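PDB 4OC9: putative O-acetylhomoserine (Thiol)-lyase from Campylobacter jejuni, which probably catalyses the pyridoxal-phosphate-dependent transfer of the aminocarboxypropyl group of O-acetylhomoserine to a thiol or sulfide, as some relatives in the trans-sulfuration family do. Local coordinates for residues D[291-294]-D[295-299]; D[304-307]-D[308-312]; D[346-349]-D[350-354]; D[396-399]-D[400-403]. All coordinates share one frame; numbering follows the deposited sequence. Where two conformers were deposited one is given.

Contact 1 of 4, residues D[291-294]-D[295-299]; sequences VRIE and KHSQN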
loop_
_atom_site.group_PDB
_atom_site.type_symbol
_atom_site.label_atom_id
_atom_site.label_comp_id
_atom_site.label_asym_id
_atom_site.label_seq_id
_atom_site.Cartn_x
_atom_site.Cartn_y
_atom_site.Cartn_z
ATOM N N VAL D 291 11.067 12.193 -17.973
ATOM C CA VAL D 291 10.193 13.270 -18.451
ATOM C C VAL D 291 10.042 14.355 -17.369
ATOM O O VAL D 291 10.126 15.552 -17.651
ATOM C CB VAL D 291 8.818 12.783 -18.953
ATOM C CG1 VAL D 291 8.995 11.837 -20.130
ATOM C CG2 VAL D 291 8.031 12.097 -17.871
ATOM N N ARG D 292 9.855 13.944 -16.128
ATOM C CA ARG D 292 9.711 14.897 -15.036
ATOM C C ARG D 292 10.898 15.829 -14.800
ATOM O O ARG D 292 10.701 17.035 -14.674
ATOM C CB ARG D 292 9.411 14.187 -13.711
ATOM C CG ARG D 292 8.076 13.502 -13.717
ATOM C CD ARG D 292 7.702 12.826 -12.402
ATOM N NE ARG D 292 8.559 11.724 -12.017
ATOM C CZ ARG D 292 9.605 11.803 -11.203
ATOM N NH1 ARG D 292 9.977 12.949 -10.652
ATOM N NH2 ARG D 292 10.290 10.710 -10.924
ATOM N N ILE D 293 12.112 15.291 -14.754
ATOM C CA ILE D 293 13.269 16.124 -14.488
ATOM C C ILE D 293 13.448 17.237 -15.528
ATOM O O ILE D 293 13.972 18.295 -15.217
ATOM C CB ILE D 293 14.549 15.283 -14.324
ATOM C CG1 ILE D 293 15.611 16.055 -13.561
ATOM C CG2 ILE D 293 15.021 14.710 -15.648
ATOM C CD1 ILE D 293 15.212 16.401 -12.131
ATOM N N GLU D 294 13.047 16.995 -16.764
ATOM C CA GLU D 294 13.152 18.029 -17.795
ATOM C C GLU D 294 12.204 19.191 -17.489
ATOM O O GLU D 294 12.596 20.347 -17.626
ATOM C CB GLU D 294 12.919 17.480 -19.208
ATOM C CG GLU D 294 13.993 16.459 -19.609
ATOM C CD GLU D 294 13.964 16.042 -21.082
ATOM O OE1 GLU D 294 13.108 16.545 -21.839
ATOM O OE2 GLU D 294 14.852 15.249 -21.480
ATOM N N LYS D 295 10.972 18.896 -17.050
ATOM C CA LYS D 295 10.021 19.955 -16.707
ATOM C C LYS D 295 10.557 20.703 -15.481
ATOM O O LYS D 295 10.491 21.927 -15.393
ATOM C CB LYS D 295 8.636 19.398 -16.378
ATOM C CG LYS D 295 7.596 20.466 -16.065
ATOM C CD LYS D 295 7.281 21.291 -17.298
ATOM C CE LYS D 295 6.262 22.413 -17.052
ATOM N NZ LYS D 295 4.899 22.015 -16.614
ATOM N N HIS D 296 11.014 19.955 -14.488
ATOM C CA HIS D 296 11.550 20.598 -13.313
ATOM C C HIS D 296 12.632 21.588 -13.743
ATOM O O HIS D 296 12.696 22.709 -13.217
ATOM C CB HIS D 296 12.210 19.628 -12.329
ATOM C CG HIS D 296 11.275 18.775 -11.530
ATOM N ND1 HIS D 296 10.605 19.257 -10.423
ATOM C CD2 HIS D 296 11.066 17.443 -11.540
ATOM C CE1 HIS D 296 9.929 18.282 -9.865
ATOM N NE2 HIS D 296 10.182 17.172 -10.531
ATOM N N SER D 297 13.496 21.133 -14.646
ATOM C CA SER D 297 14.624 21.946 -15.133
ATOM C C SER D 297 14.186 23.160 -15.913
ATOM O O SER D 297 14.671 24.249 -15.698
ATOM C CB SER D 297 15.596 21.076 -15.935
ATOM O OG SER D 297 16.169 20.053 -15.110
ATOM N N GLN D 298 13.285 22.956 -16.842
ATOM C CA GLN D 298 12.765 24.058 -17.645
ATOM C C GLN D 298 12.106 25.111 -16.717
ATOM O O GLN D 298 12.339 26.309 -16.882
ATOM C CB GLN D 298 11.749 23.533 -18.667
ATOM C CG GLN D 298 12.362 22.621 -19.720
ATOM C CD GLN D 298 11.320 21.844 -20.540
ATOM O OE1 GLN D 298 10.233 21.515 -20.049
ATOM N NE2 GLN D 298 11.688 21.478 -21.763
ATOM N N ASN D 299 11.265 24.664 -15.780
ATOM C CA ASN D 299 10.646 25.597 -14.859
ATOM C C ASN D 299 11.673 26.330 -14.014
ATOM O O ASN D 299 11.588 27.540 -13.846
ATOM C CB ASN D 299 9.667 24.924 -13.918
ATOM C CG ASN D 299 8.342 24.569 -14.573
ATOM O OD1 ASN D 299 8.032 25.033 -15.649
ATOM N ND2 ASN D 299 7.530 23.784 -13.873
HETATM O O HOH W 1 8.464 14.983 -10.229
#
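Arg292 and His296, one helical turn apart, hold their polar ends toward a shared water. The imidazole NE2 lies at the edge of the guanidinium, near its plane, but 4.2 Å from Arg292 NH1, and water 1 joins the two: it accepts from Arg292 NH1 at 2.6 Å and is 2.8 Å from His296 NE2. Both side chains have CG turned back beside the backbone N (chi1 -66° and -74°), which sends them along the same flank of the helix. Tyr207 O takes a further bond from Arg292 NH1, while Thr288 OG1 and Gly285 O hold the rest of the guanidinium; Ile406 O accepts from His296 ND1, so both flat groups are fixed from several sides. Ser297 turns its hydroxyl onto the preceding turn: OG donates to Ile293 O at 2.8 Å, and Ser297 N reaches that oxygen from the other face of the carbonyl plane at 2.9 Å. Val291 and Lys295 pack on a second subunit. Tyr207, also edge-to-face with the His296 ring, directly follows Lys206, the lysine predicted to carry pyridoxal phosphate, so the middle of helix 276-309 packs on the loop after the probable cofactor lysine.

Contact 2 of 4, residues D[304-307]-D[308-312]; sequences ANFL and NSHPD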
loop_
_atom_site.group_PDB
_atom_site.type_symbol
_atom_site.label_atom_id
_atom_site.label_comp_id
_atom_site.label_asym_id
_atom_site.label_seq_id
_atom_site.Cartn_x
_atom_site.Cartn_y
_atom_site.Cartn_z
ATOM N N ALA D 304 14.562 31.111 -12.357
ATOM C CA ALA D 304 15.875 31.686 -12.102
ATOM C C ALA D 304 16.073 32.992 -12.870
ATOM O O ALA D 304 16.523 33.991 -12.304
ATOM C CB ALA D 304 16.958 30.694 -12.474
ATOM N N ASN D 305 15.731 32.982 -14.148
ATOM C CA ASN D 305 15.852 34.186 -14.981
ATOM C C ASN D 305 15.002 35.342 -14.441
ATOM O O ASN D 305 15.405 36.500 -14.475
ATOM C CB ASN D 305 15.496 33.891 -16.449
ATOM C CG ASN D 305 16.498 32.977 -17.115
ATOM O OD1 ASN D 305 17.649 32.883 -16.680
ATOM N ND2 ASN D 305 16.092 32.339 -18.197
ATOM N N PHE D 306 13.796 35.011 -13.983
ATOM C CA PHE D 306 12.877 35.996 -13.413
ATOM C C PHE D 306 13.460 36.589 -12.149
ATOM O O PHE D 306 13.459 37.794 -11.980
ATOM C CB PHE D 306 11.519 35.358 -13.109
ATOM C CG PHE D 306 10.690 36.152 -12.137
ATOM C CD1 PHE D 306 9.969 37.254 -12.534
ATOM C CD2 PHE D 306 10.642 35.778 -10.837
ATOM C CE1 PHE D 306 9.225 37.970 -11.622
ATOM C CE2 PHE D 306 9.894 36.480 -9.916
ATOM C CZ PHE D 306 9.205 37.592 -10.306
ATOM N N LEU D 307 13.912 35.738 -11.241
ATOM C CA LEU D 307 14.490 36.228 -10.019
ATOM C C LEU D 307 15.735 37.088 -10.306
ATOM O O LEU D 307 15.959 38.122 -9.670
ATOM C CB LEU D 307 14.906 35.060 -9.107
ATOM C CG LEU D 307 13.784 34.190 -8.515
ATOM C CD1 LEU D 307 14.310 32.950 -7.840
ATOM C CD2 LEU D 307 12.936 35.013 -7.557
ATOM N N ASN D 308 16.544 36.628 -11.252
ATOM C CA ASN D 308 17.769 37.297 -11.588
ATOM C C ASN D 308 17.610 38.721 -12.114
ATOM O O ASN D 308 18.542 39.495 -12.085
ATOM C CB ASN D 308 18.491 36.505 -12.671
ATOM C CG ASN D 308 19.897 37.031 -12.930
ATOM O OD1 ASN D 308 20.728 37.121 -12.022
ATOM N ND2 ASN D 308 20.199 37.256 -14.189
ATOM N N SER D 309 16.424 39.044 -12.628
ATOM C CA SER D 309 16.155 40.371 -13.165
ATOM C C SER D 309 15.293 41.228 -12.275
ATOM O O SER D 309 15.071 42.392 -12.580
ATOM C CB SER D 309 15.383 40.239 -14.477
ATOM O OG SER D 309 16.107 39.485 -15.421
ATOM N N HIS D 310 14.774 40.664 -11.194
ATOM C CA HIS D 310 13.907 41.427 -10.317
ATOM C C HIS D 310 14.739 42.308 -9.366
ATOM O O HIS D 310 15.671 41.821 -8.746
ATOM C CB HIS D 310 13.016 40.491 -9.547
ATOM C CG HIS D 310 11.827 41.163 -8.950
ATOM N ND1 HIS D 310 11.857 41.788 -7.728
ATOM C CD2 HIS D 310 10.563 41.287 -9.407
ATOM C CE1 HIS D 310 10.665 42.285 -7.462
ATOM N NE2 HIS D 310 9.862 41.995 -8.468
ATOM N N PRO D 311 14.394 43.599 -9.245
ATOM C CA PRO D 311 15.119 44.549 -8.395
ATOM C C PRO D 311 15.146 44.258 -6.907
ATOM O O PRO D 311 16.089 44.635 -6.236
ATOM C CB PRO D 311 14.436 45.892 -8.666
ATOM C CG PRO D 311 13.223 45.602 -9.453
ATOM C CD PRO D 311 13.363 44.250 -10.067
ATOM N N ASP D 312 14.138 43.586 -6.381
ATOM C CA ASP D 312 14.118 43.242 -4.940
ATOM C C ASP D 312 14.921 41.961 -4.585
ATOM O O ASP D 312 14.938 41.557 -3.420
ATOM C CB ASP D 312 12.665 43.121 -4.442
ATOM C CG ASP D 312 11.906 44.446 -4.496
ATOM O OD1 ASP D 312 12.546 45.509 -4.314
ATOM O OD2 ASP D 312 10.674 44.428 -4.697
HETATM O O HOH W 2 17.839 36.558 -16.325
#
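Phe306 and His310 lie side by side where helix 276-309 runs out into a turn, the C-terminal end of an alpha helix. Their rings point the same way, with planes at 52° and centroids 5.7 Å apart, and Phe306 CZ approaches His310 CD2 to 4.0 Å in an oblique pairing. In both residues CG stands opposite the backbone N, which brings the rings to the same side of the chain. The backbone bonding changes here: Asn308 N still reaches Ala304 O at 2.8 Å, whereas Ser309 N, its bond to Asn305 O only weak, donates to Phe306 O and His310 N to Leu307 O, each three residues back and from well above the carbonyl plane. Ser309 adopts two conformations, so a bond from its OG to Asn305 O is doubtful; water 2 bridges that oxygen to Asn308 ND2. Farther out, Ile415 and Lys419 of helix 411-422 pack on Phe306, Ile422 on His310 and Leu307, and Leu343 and Phe345 of strand 342-346 on Leu307. Glu423 OE2 holds His310 NE2. The other ring nitrogen is occupied from the following turn: Asp312 N donates to His310 ND1 over 3.2 Å, tilted 28° from the imidazole plane.

Contact 3 of 4, residues D[346-349]-D[350-354]; sequences EAKD and YEHAR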
loop_
_atom_site.group_PDB
_atom_site.type_symbol
_atom_site.label_atom_id
_atom_site.label_comp_id
_atom_site.label_asym_id
_atom_site.label_seq_id
_atom_site.Cartn_x
_atom_site.Cartn_y
_atom_site.Cartn_z
ATOM N N GLU D 346 19.068 35.260 -2.796
ATOM C CA GLU D 346 19.210 36.178 -1.691
ATOM C C GLU D 346 18.108 37.218 -1.701
ATOM O O GLU D 346 17.873 37.879 -2.712
ATOM C CB GLU D 346 20.572 36.912 -1.772
ATOM C CG GLU D 346 21.769 35.982 -1.723
ATOM C CD GLU D 346 21.846 35.228 -0.413
ATOM O OE1 GLU D 346 21.686 35.886 0.640
ATOM O OE2 GLU D 346 22.104 34.003 -0.432
ATOM N N ALA D 347 17.416 37.351 -0.575
ATOM C CA ALA D 347 16.362 38.348 -0.431
ATOM C C ALA D 347 17.096 39.617 0.024
ATOM O O ALA D 347 18.305 39.593 0.181
ATOM C CB ALA D 347 15.372 37.928 0.622
ATOM N N LYS D 348 16.377 40.720 0.209
ATOM C CA LYS D 348 16.995 41.991 0.641
ATOM C C LYS D 348 17.689 41.800 1.975
ATOM O O LYS D 348 18.820 42.225 2.151
ATOM C CB LYS D 348 15.971 43.137 0.708
ATOM C CG LYS D 348 15.378 43.495 -0.675
ATOM C CD LYS D 348 14.345 44.624 -0.679
ATOM C CE LYS D 348 13.101 44.299 0.130
ATOM N NZ LYS D 348 12.049 45.347 0.019
ATOM N N ASP D 349 17.002 41.110 2.885
ATOM C CA ASP D 349 17.503 40.822 4.226
ATOM C C ASP D 349 16.644 39.749 4.903
ATOM O O ASP D 349 15.689 39.224 4.309
ATOM C CB ASP D 349 17.510 42.112 5.041
ATOM C CG ASP D 349 16.153 42.756 5.105
ATOM O OD1 ASP D 349 15.133 42.060 4.884
ATOM O OD2 ASP D 349 16.103 43.978 5.364
ATOM N N TYR D 350 17.002 39.413 6.136
ATOM C CA TYR D 350 16.286 38.421 6.910
ATOM C C TYR D 350 14.775 38.665 6.943
ATOM O O TYR D 350 13.985 37.756 6.665
ATOM C CB TYR D 350 16.872 38.306 8.343
ATOM C CG TYR D 350 16.042 37.387 9.193
ATOM C CD1 TYR D 350 16.146 36.015 9.054
ATOM C CD2 TYR D 350 15.091 37.893 10.073
ATOM C CE1 TYR D 350 15.318 35.157 9.755
ATOM C CE2 TYR D 350 14.273 37.047 10.808
ATOM C CZ TYR D 350 14.386 35.675 10.648
ATOM O OH TYR D 350 13.565 34.826 11.373
ATOM N N GLU D 351 14.350 39.881 7.267
ATOM C CA GLU D 351 12.908 40.184 7.331
ATOM C C GLU D 351 12.180 39.977 6.018
ATOM O O GLU D 351 11.014 39.585 6.009
ATOM C CB GLU D 351 12.659 41.592 7.882
ATOM C CG GLU D 351 13.016 41.782 9.369
ATOM C CD GLU D 351 12.088 41.018 10.336
ATOM O OE1 GLU D 351 10.918 40.762 9.989
ATOM O OE2 GLU D 351 12.512 40.737 11.483
ATOM N N HIS D 352 12.872 40.221 4.907
ATOM C CA HIS D 352 12.284 40.057 3.582
ATOM C C HIS D 352 12.164 38.573 3.255
ATOM O O HIS D 352 11.126 38.121 2.785
ATOM C CB HIS D 352 13.073 40.859 2.544
ATOM C CG HIS D 352 12.480 40.841 1.157
ATOM N ND1 HIS D 352 13.199 40.478 0.034
ATOM C CD2 HIS D 352 11.211 41.059 0.728
ATOM C CE1 HIS D 352 12.428 40.565 -1.035
ATOM N NE2 HIS D 352 11.209 40.893 -0.640
ATOM N N ALA D 353 13.196 37.812 3.585
ATOM C CA ALA D 353 13.204 36.355 3.356
ATOM C C ALA D 353 12.062 35.646 4.095
ATOM O O ALA D 353 11.467 34.686 3.611
ATOM C CB ALA D 353 14.514 35.766 3.804
ATOM N N ARG D 354 11.747 36.173 5.268
ATOM C CA ARG D 354 10.720 35.640 6.104
ATOM C C ARG D 354 9.341 36.030 5.518
ATOM O O ARG D 354 8.413 35.205 5.495
ATOM C CB ARG D 354 10.941 36.222 7.497
ATOM C CG ARG D 354 10.390 35.514 8.693
ATOM C CD ARG D 354 10.700 36.319 9.975
ATOM N NE ARG D 354 9.635 35.938 10.917
ATOM C CZ ARG D 354 8.371 36.411 10.888
ATOM N NH1 ARG D 354 7.460 36.016 11.790
ATOM N NH2 ARG D 354 7.989 37.272 9.943
#
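Across the step from Asp349 to Tyr350 the backbone passes from an extended conformation into a regular helix, and its first turn closes with Ala353 N donating to Asp349 O at 3.0 Å. Asp349 occupies the N-cap position. With CG set between its backbone N and carbonyl carbon (chi1 57°), the carboxylate folds over the helix start, where OD1 accepts from His352 N at 2.9 Å; the same N-H makes only a weak bond to Asp349 O. The side chain of His352 also reaches back, past the cap residue, to Lys348. Its ring ND1 accepts a nearly straight bond from Lys348 N, 3.2 Å long, with the donor tilted 17° from the ring plane. Lys348 bends at chi3 so that CE sits over the centre of one imidazole face, 3.7 Å from the centroid, a CH-pi contact. Ala347 CB approaches Ala353 CB to 3.9 Å. The far nitrogen, NE2, is bonded to Ile422 O; a partner at each nitrogen fixes the ring's rotation. Tyr350 pairs with Lys399 in a cation-pi contact. Such an aspartate N-cap marks the start of helix 350-359, after the short loop that follows strand 342-346 of the smaller sheet.

Contact 4 of 4, residues D[396-399]-D[400-403]; sequences GITK and ATIR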
loop_
_atom_site.group_PDB
_atom_site.type_symbol
_atom_site.label_atom_id
_atom_site.label_comp_id
_atom_site.label_asym_id
_atom_site.label_seq_id
_atom_site.Cartn_x
_atom_site.Cartn_y
_atom_site.Cartn_z
ATOM N N GLY D 396 28.370 28.959 1.948
ATOM C CA GLY D 396 27.784 30.097 1.254
ATOM C C GLY D 396 26.316 30.326 1.546
ATOM O O GLY D 396 25.562 30.417 0.619
ATOM N N ILE D 397 25.902 30.404 2.816
ATOM C CA ILE D 397 24.499 30.652 3.166
ATOM C C ILE D 397 24.435 31.896 4.049
ATOM O O ILE D 397 25.345 32.134 4.793
ATOM C CB ILE D 397 23.888 29.486 3.948
ATOM C CG1 ILE D 397 23.939 28.193 3.121
ATOM C CG2 ILE D 397 22.447 29.817 4.361
ATOM C CD1 ILE D 397 23.516 26.930 3.873
ATOM N N THR D 398 23.379 32.689 3.951
ATOM C CA THR D 398 23.241 33.882 4.764
ATOM C C THR D 398 21.858 33.931 5.398
ATOM O O THR D 398 21.025 33.102 5.141
ATOM C CB THR D 398 23.336 35.171 3.924
ATOM O OG1 THR D 398 22.149 35.351 3.147
ATOM C CG2 THR D 398 24.592 35.178 3.035
ATOM N N LYS D 399 21.606 34.953 6.195
ATOM C CA LYS D 399 20.306 35.123 6.818
ATOM C C LYS D 399 19.219 35.542 5.808
ATOM O O LYS D 399 18.014 35.506 6.123
ATOM C CB LYS D 399 20.357 36.152 7.974
ATOM C CG LYS D 399 20.909 35.642 9.305
ATOM C CD LYS D 399 21.127 36.672 10.413
ATOM C CE LYS D 399 19.940 37.548 10.783
ATOM N NZ LYS D 399 18.858 36.918 11.575
ATOM N N ALA D 400 19.647 35.982 4.628
ATOM C CA ALA D 400 18.719 36.417 3.585
ATOM C C ALA D 400 18.476 35.319 2.554
ATOM O O ALA D 400 17.649 35.470 1.666
ATOM C CB ALA D 400 19.282 37.664 2.910
ATOM N N THR D 401 19.187 34.201 2.697
ATOM C CA THR D 401 19.076 33.094 1.752
ATOM C C THR D 401 17.801 32.278 1.789
ATOM O O THR D 401 17.336 31.874 2.852
ATOM C CB THR D 401 20.232 32.117 1.935
ATOM O OG1 THR D 401 21.487 32.810 1.735
ATOM C CG2 THR D 401 20.129 31.011 0.920
ATOM N N ILE D 402 17.259 32.040 0.609
ATOM C CA ILE D 402 16.047 31.251 0.434
ATOM C C ILE D 402 16.333 30.160 -0.547
ATOM O O ILE D 402 16.991 30.406 -1.549
ATOM C CB ILE D 402 14.892 32.085 -0.114
ATOM C CG1 ILE D 402 14.343 32.932 1.024
ATOM C CG2 ILE D 402 13.744 31.184 -0.612
ATOM C CD1 ILE D 402 13.254 33.898 0.591
ATOM N N ARG D 403 15.828 28.967 -0.259
ATOM C CA ARG D 403 16.033 27.835 -1.129
ATOM C C ARG D 403 14.669 27.427 -1.688
ATOM O O ARG D 403 13.693 27.403 -0.965
ATOM C CB ARG D 403 16.583 26.651 -0.354
ATOM C CG ARG D 403 16.995 25.498 -1.246
ATOM C CD ARG D 403 17.304 24.161 -0.576
ATOM N NE ARG D 403 16.632 23.437 0.494
ATOM C CZ ARG D 403 15.558 22.697 0.495
ATOM N NH1 ARG D 403 14.748 22.772 -0.505
ATOM N NH2 ARG D 403 15.200 22.077 1.627
HETATM O O HOH W 3 19.013 31.419 4.847
#
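Thr401 sends its side chain across that of Thr398 at about a right angle. Its CB lies 3.4 Å from Thr398 O and 4.0 Å from Ile397 CG2, so CB touches a carbonyl and a methyl. OG1, beside the backbone N of its own residue (chi1 -59°), comes next and accepts from Thr398 N at 2.9 Å, closing the loop by a side-chain bond. That hydroxyl is also bonded to Glu346 OE2, while Thr398 OG1 goes to Glu346 OE1, so one carboxylate spans both threonines from the neighbouring strand. Thr398 OG1, held between its own backbone N and carbonyl carbon, also accepts from Ala400 N at 3.0 Å, an ST turn. Thr401 N donates to Thr398 O at 3.2 Å, from above the carbonyl plane, and water 3 donates to both Thr398 O and Thr401 O. His378 NE2 is bonded to Lys399 O. Upstream, Gly396, with positive phi, is the C-prime residue of the Schellman motif that ends helix 389-394. The chain makes a type I beta turn from Thr398 to Thr401, closed by the Thr401 N bond and braced by the two threonine hydroxyls, and enters strand 401-405 of the five-stranded mixed sheet.

How the contacts relate
From the N terminus onward the four contacts come in series: each joins adjoining segments, and none nests in or crosses another. Contacts 1 and 2 share helix 276-309, the first in its middle and the second at its end, their centres about 20 Å apart. Contact 3 closes the bend between strand 342-346 and helix 350-359; it touches contact 2, where Asp312 O packs on Lys348 CG at 3.4 Å. Contact 4 closes the turn leading into strand 401-405, and its centre lies about 9 Å from that of contact 3. Tyr350 CD1 packs against Lys399 O, and Ala353 O against Ile402 CD1, joining helix 350-359 to the turn and to strand 401-405.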